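Local coordinates for protein putative glycoside hydrolase (Parabacteroides distasonis ATCC 8503, PDB 3GYC) that is of unconfirmed function but probably hydrolyses glycosidic bonds in carbohydrates, as a cellulase-like member of the TIM-barrel glycoside hydrolases, at residues W307-Y312 with W320-D325. Numbering follows the deposited sequence.
Sequences WGLVDY and WDWVKD
The ring of Tyr-312 meets Trp-320 in a T-shaped stack, the tyrosine edge directed at the indole face. Centroids of the tyrosine ring and the six-membered ring of Trp-320 lie 4.9 Å apart, with the planes at 83°. Tyr-312 CD2 makes the closest approach, 3.7 Å from Trp-320 CZ3, and sits over the six-membered ring rather than beside it. In Trp-320 the indole CG is anti to the carbonyl carbon (chi1 -72°), which carries the ring alongside the tyrosine.

Val-323, on the first turn of helix 321-337, supplies a CH-pi contact: its CG2 methyl stands 4.0 Å from the centroid of the Tyr-312 ring, 17° off the normal. The same methyl also lies over a face of the Trp-322 indole, wedged between the two aromatic side chains. Replacing Tyr-312 by an alanine would probably bare one side of this methyl and the face of Trp-320, and leave the carbonyl of Lys-319 and the water on Trp-322 each short of a partner.

In the parallel beta/alpha barrel, the loop leaving strand 301-303 runs through 307-312 before the chain enters helix 321-337, whose start it packs against; strand 340-343 follows the helix, completing a right-handed beta-alpha-beta crossover.

Earlier in the loop, Leu-309 crosses Trp-322 at about a right angle, its CD1 methyl 3.5 Å from Trp-322 CH2. Phe-245 of helix 240-249 touches both side chains.

Polar links between the segments run through one water, which donates to Tyr-312 OH at 2.8 Å. The water oxygen accepts from Trp-322 NE1 at 3.0 Å, lying in the plane of the indole at its edge. Tyr-312 OH is also hydrogen-bonded to the backbone oxygen of Lys-319, just ahead of the helix.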
ATOM      1  N   TRP A 307       1.843  -4.407 -10.216  1.00 13.55           N
ATOM      2  CA  TRP A 307       1.674  -3.507 -11.355  1.00 14.26           C
ATOM      3  C   TRP A 307       0.797  -4.155 -12.423  1.00 14.41           C
ATOM      4  O   TRP A 307       0.429  -3.491 -13.392  1.00 16.47           O
ATOM      5  CB  TRP A 307       3.017  -3.178 -12.065  1.00 13.10           C
ATOM      6  CG  TRP A 307       4.045  -2.415 -11.251  1.00 12.66           C
ATOM      7  CD1 TRP A 307       5.090  -2.944 -10.596  1.00 11.19           C
ATOM      8  CD2 TRP A 307       4.114  -1.003 -11.051  1.00 12.30           C
ATOM      9  NE1 TRP A 307       5.796  -1.966  -9.951  1.00 12.50           N
ATOM     10  CE2 TRP A 307       5.227  -0.760 -10.233  1.00 11.79           C
ATOM     11  CE3 TRP A 307       3.338   0.078 -11.477  1.00 11.47           C
ATOM     12  CZ2 TRP A 307       5.581   0.504  -9.818  1.00 12.04           C
ATOM     13  CZ3 TRP A 307       3.690   1.335 -11.071  1.00 11.37           C
ATOM     14  CH2 TRP A 307       4.803   1.537 -10.243  1.00 12.85           C
ATOM     15  N   GLY A 308       0.515  -5.454 -12.289  1.00 15.44           N
ATOM     16  CA  GLY A 308      -0.219  -6.228 -13.324  1.00 15.14           C
ATOM     17  C   GLY A 308      -1.659  -6.544 -12.980  1.00 16.04           C
ATOM     18  O   GLY A 308      -2.572  -5.839 -13.393  1.00 15.40           O
ATOM     19  N   LEU A 309      -1.852  -7.613 -12.205  1.00 16.45           N
ATOM     20  CA  LEU A 309      -3.167  -8.020 -11.760  1.00 15.65           C
ATOM     21  C   LEU A 309      -3.336  -7.547 -10.336  1.00 14.37           C
ATOM     22  O   LEU A 309      -2.371  -7.510  -9.554  1.00 13.78           O
ATOM     23  CB  LEU A 309      -3.362  -9.549 -11.869  1.00 15.65           C
ATOM     24  CG  LEU A 309      -4.096 -10.024 -13.124  1.00 17.36           C
ATOM     25  CD1 LEU A 309      -3.318  -9.770 -14.391  1.00 16.79           C
ATOM     26  CD2 LEU A 309      -4.485 -11.503 -13.029  1.00 16.54           C
ATOM     27  N   VAL A 310      -4.567  -7.196  -9.979  1.00 13.38           N
ATOM     28  CA  VAL A 310      -4.835  -6.758  -8.617  1.00 13.52           C
ATOM     29  C   VAL A 310      -4.837  -7.961  -7.628  1.00 13.71           C
ATOM     30  O   VAL A 310      -4.163  -7.925  -6.590  1.00 12.97           O
ATOM     31  CB  VAL A 310      -6.177  -5.972  -8.526  1.00 13.70           C
ATOM     32  CG1 VAL A 310      -6.443  -5.502  -7.100  1.00 13.20           C
ATOM     33  CG2 VAL A 310      -6.126  -4.795  -9.457  1.00 13.07           C
ATOM     34  N   ASP A 311      -5.554  -9.017  -7.985  1.00 12.62           N
ATOM     35  CA  ASP A 311      -5.695 -10.226  -7.146  1.00 13.45           C
ATOM     36  C   ASP A 311      -5.052 -11.427  -7.854  1.00 11.93           C
ATOM     37  O   ASP A 311      -5.260 -11.653  -9.048  1.00 11.82           O
ATOM     38  CB  ASP A 311      -7.178 -10.526  -6.951  1.00 15.49           C
ATOM     39  CG  ASP A 311      -7.916  -9.444  -6.168  1.00 16.38           C
ATOM     40  OD1 ASP A 311      -7.237  -8.668  -5.506  1.00 16.49           O
ATOM     41  OD2 ASP A 311      -9.193  -9.425  -6.195  1.00 16.01           O
ATOM     42  N   TYR A 312      -4.248 -12.179  -7.127  1.00 10.06           N
ATOM     43  CA  TYR A 312      -3.615 -13.373  -7.646  1.00 11.21           C
ATOM     44  C   TYR A 312      -3.190 -14.162  -6.459  1.00 10.74           C
ATOM     45  O   TYR A 312      -3.133 -13.632  -5.369  1.00 10.45           O
ATOM     46  CB  TYR A 312      -2.356 -13.035  -8.470  1.00 11.86           C
ATOM     47  CG  TYR A 312      -2.148 -13.999  -9.660  1.00 10.78           C
ATOM     48  CD1 TYR A 312      -3.086 -14.059 -10.690  1.00 11.07           C
ATOM     49  CD2 TYR A 312      -1.011 -14.803  -9.770  1.00 12.04           C
ATOM     50  CE1 TYR A 312      -2.909 -14.872 -11.834  1.00 11.48           C
ATOM     51  CE2 TYR A 312      -0.817 -15.644 -10.915  1.00 11.24           C
ATOM     52  CZ  TYR A 312      -1.798 -15.686 -11.948  1.00 11.28           C
ATOM     53  OH  TYR A 312      -1.635 -16.482 -13.099  1.00 10.08           O
ATOM     54  N   TRP A 320       2.760 -17.680 -12.733  1.00 11.59           N
ATOM     55  CA  TRP A 320       3.252 -16.380 -12.311  1.00 12.52           C
ATOM     56  C   TRP A 320       4.118 -15.712 -13.332  1.00 12.58           C
ATOM     57  O   TRP A 320       4.376 -14.519 -13.203  1.00 13.20           O
ATOM     58  CB  TRP A 320       4.072 -16.509 -11.021  1.00 12.96           C
ATOM     59  CG  TRP A 320       3.249 -16.792  -9.806  1.00 12.88           C
ATOM     60  CD1 TRP A 320       2.895 -18.013  -9.334  1.00 14.23           C
ATOM     61  CD2 TRP A 320       2.673 -15.835  -8.908  1.00 10.79           C
ATOM     62  NE1 TRP A 320       2.163 -17.878  -8.184  1.00 13.71           N
ATOM     63  CE2 TRP A 320       1.984 -16.552  -7.922  1.00 12.05           C
ATOM     64  CE3 TRP A 320       2.659 -14.446  -8.859  1.00 11.61           C
ATOM     65  CZ2 TRP A 320       1.316 -15.921  -6.862  1.00 10.35           C
ATOM     66  CZ3 TRP A 320       2.005 -13.807  -7.786  1.00 11.47           C
ATOM     67  CH2 TRP A 320       1.312 -14.550  -6.834  1.00  9.96           C
ATOM     68  N   ASP A 321       4.593 -16.445 -14.338  1.00 13.20           N
ATOM     69  CA  ASP A 321       5.538 -15.843 -15.272  1.00 15.02           C
ATOM     70  C   ASP A 321       5.111 -14.561 -15.974  1.00 13.84           C
ATOM     71  O   ASP A 321       5.843 -13.560 -15.942  1.00 13.74           O
ATOM     72  CB  ASP A 321       6.152 -16.866 -16.252  1.00 16.39           C
ATOM     73  CG  ASP A 321       5.141 -17.544 -17.189  1.00 18.56           C
ATOM     74  OD1 ASP A 321       3.912 -17.272 -17.191  1.00 19.29           O
ATOM     75  OD2 ASP A 321       5.638 -18.390 -17.957  1.00 19.78           O
ATOM     76  N   TRP A 322       3.923 -14.559 -16.568  1.00 11.85           N
ATOM     77  CA  TRP A 322       3.447 -13.379 -17.277  1.00 12.59           C
ATOM     78  C   TRP A 322       3.106 -12.212 -16.346  1.00 13.03           C
ATOM     79  O   TRP A 322       3.204 -11.023 -16.744  1.00 11.28           O
ATOM     80  CB  TRP A 322       2.278 -13.725 -18.202  1.00 13.47           C
ATOM     81  CG  TRP A 322       1.068 -14.217 -17.504  1.00 13.57           C
ATOM     82  CD1 TRP A 322       0.819 -15.502 -17.064  1.00 14.72           C
ATOM     83  CD2 TRP A 322      -0.098 -13.454 -17.189  1.00 14.94           C
ATOM     84  NE1 TRP A 322      -0.422 -15.560 -16.469  1.00 13.60           N
ATOM     85  CE2 TRP A 322      -1.007 -14.324 -16.536  1.00 14.66           C
ATOM     86  CE3 TRP A 322      -0.467 -12.115 -17.385  1.00 15.58           C
ATOM     87  CZ2 TRP A 322      -2.245 -13.893 -16.090  1.00 14.63           C
ATOM     88  CZ3 TRP A 322      -1.683 -11.692 -16.924  1.00 15.88           C
ATOM     89  CH2 TRP A 322      -2.559 -12.574 -16.280  1.00 15.59           C
ATOM     90  N   VAL A 323       2.732 -12.538 -15.101  1.00 12.14           N
ATOM     91  CA  VAL A 323       2.451 -11.537 -14.102  1.00 12.82           C
ATOM     92  C   VAL A 323       3.775 -10.865 -13.676  1.00 12.87           C
ATOM     93  O   VAL A 323       3.846  -9.618 -13.567  1.00 13.31           O
ATOM     94  CB  VAL A 323       1.732 -12.166 -12.867  1.00 13.11           C
ATOM     95  CG1 VAL A 323       1.559 -11.147 -11.809  1.00 12.40           C
ATOM     96  CG2 VAL A 323       0.360 -12.759 -13.330  1.00 10.82           C
ATOM     97  N   LYS A 324       4.832 -11.670 -13.512  1.00 12.82           N
ATOM     98  CA  LYS A 324       6.167 -11.144 -13.172  1.00 12.76           C
ATOM     99  C   LYS A 324       6.690 -10.245 -14.305  1.00 14.19           C
ATOM    100  O   LYS A 324       7.360  -9.247 -14.070  1.00 13.23           O
ATOM    101  CB  LYS A 324       7.145 -12.282 -12.838  1.00 13.68           C
ATOM    102  CG  LYS A 324       6.899 -12.985 -11.505  1.00 15.17           C
ATOM    103  CD  LYS A 324       7.668 -14.294 -11.283  1.00 15.36           C
ATOM    104  CE  LYS A 324       9.177 -14.112 -11.382  1.00 16.62           C
ATOM    105  NZ  LYS A 324       9.954 -15.389 -11.222  1.00 16.33           N
ATOM    106  N   ASP A 325       6.414 -10.630 -15.553  1.00 14.21           N
ATOM    107  CA  ASP A 325       6.800  -9.820 -16.689  1.00 14.81           C
ATOM    108  C   ASP A 325       6.211  -8.409 -16.594  1.00 13.16           C
ATOM    109  O   ASP A 325       6.906  -7.419 -16.845  1.00 10.01           O
ATOM    110  CB  ASP A 325       6.351 -10.485 -17.995  1.00 16.10           C
ATOM    111  CG  ASP A 325       7.234 -11.681 -18.407  1.00 18.21           C
ATOM    112  OD1 ASP A 325       8.314 -11.870 -17.819  1.00 19.97           O
ATOM    113  OD2 ASP A 325       6.867 -12.410 -19.361  1.00 17.63           O
TER
HETATM  114  O   HOH W   1      -1.854 -18.027 -15.415  1.00 11.95           O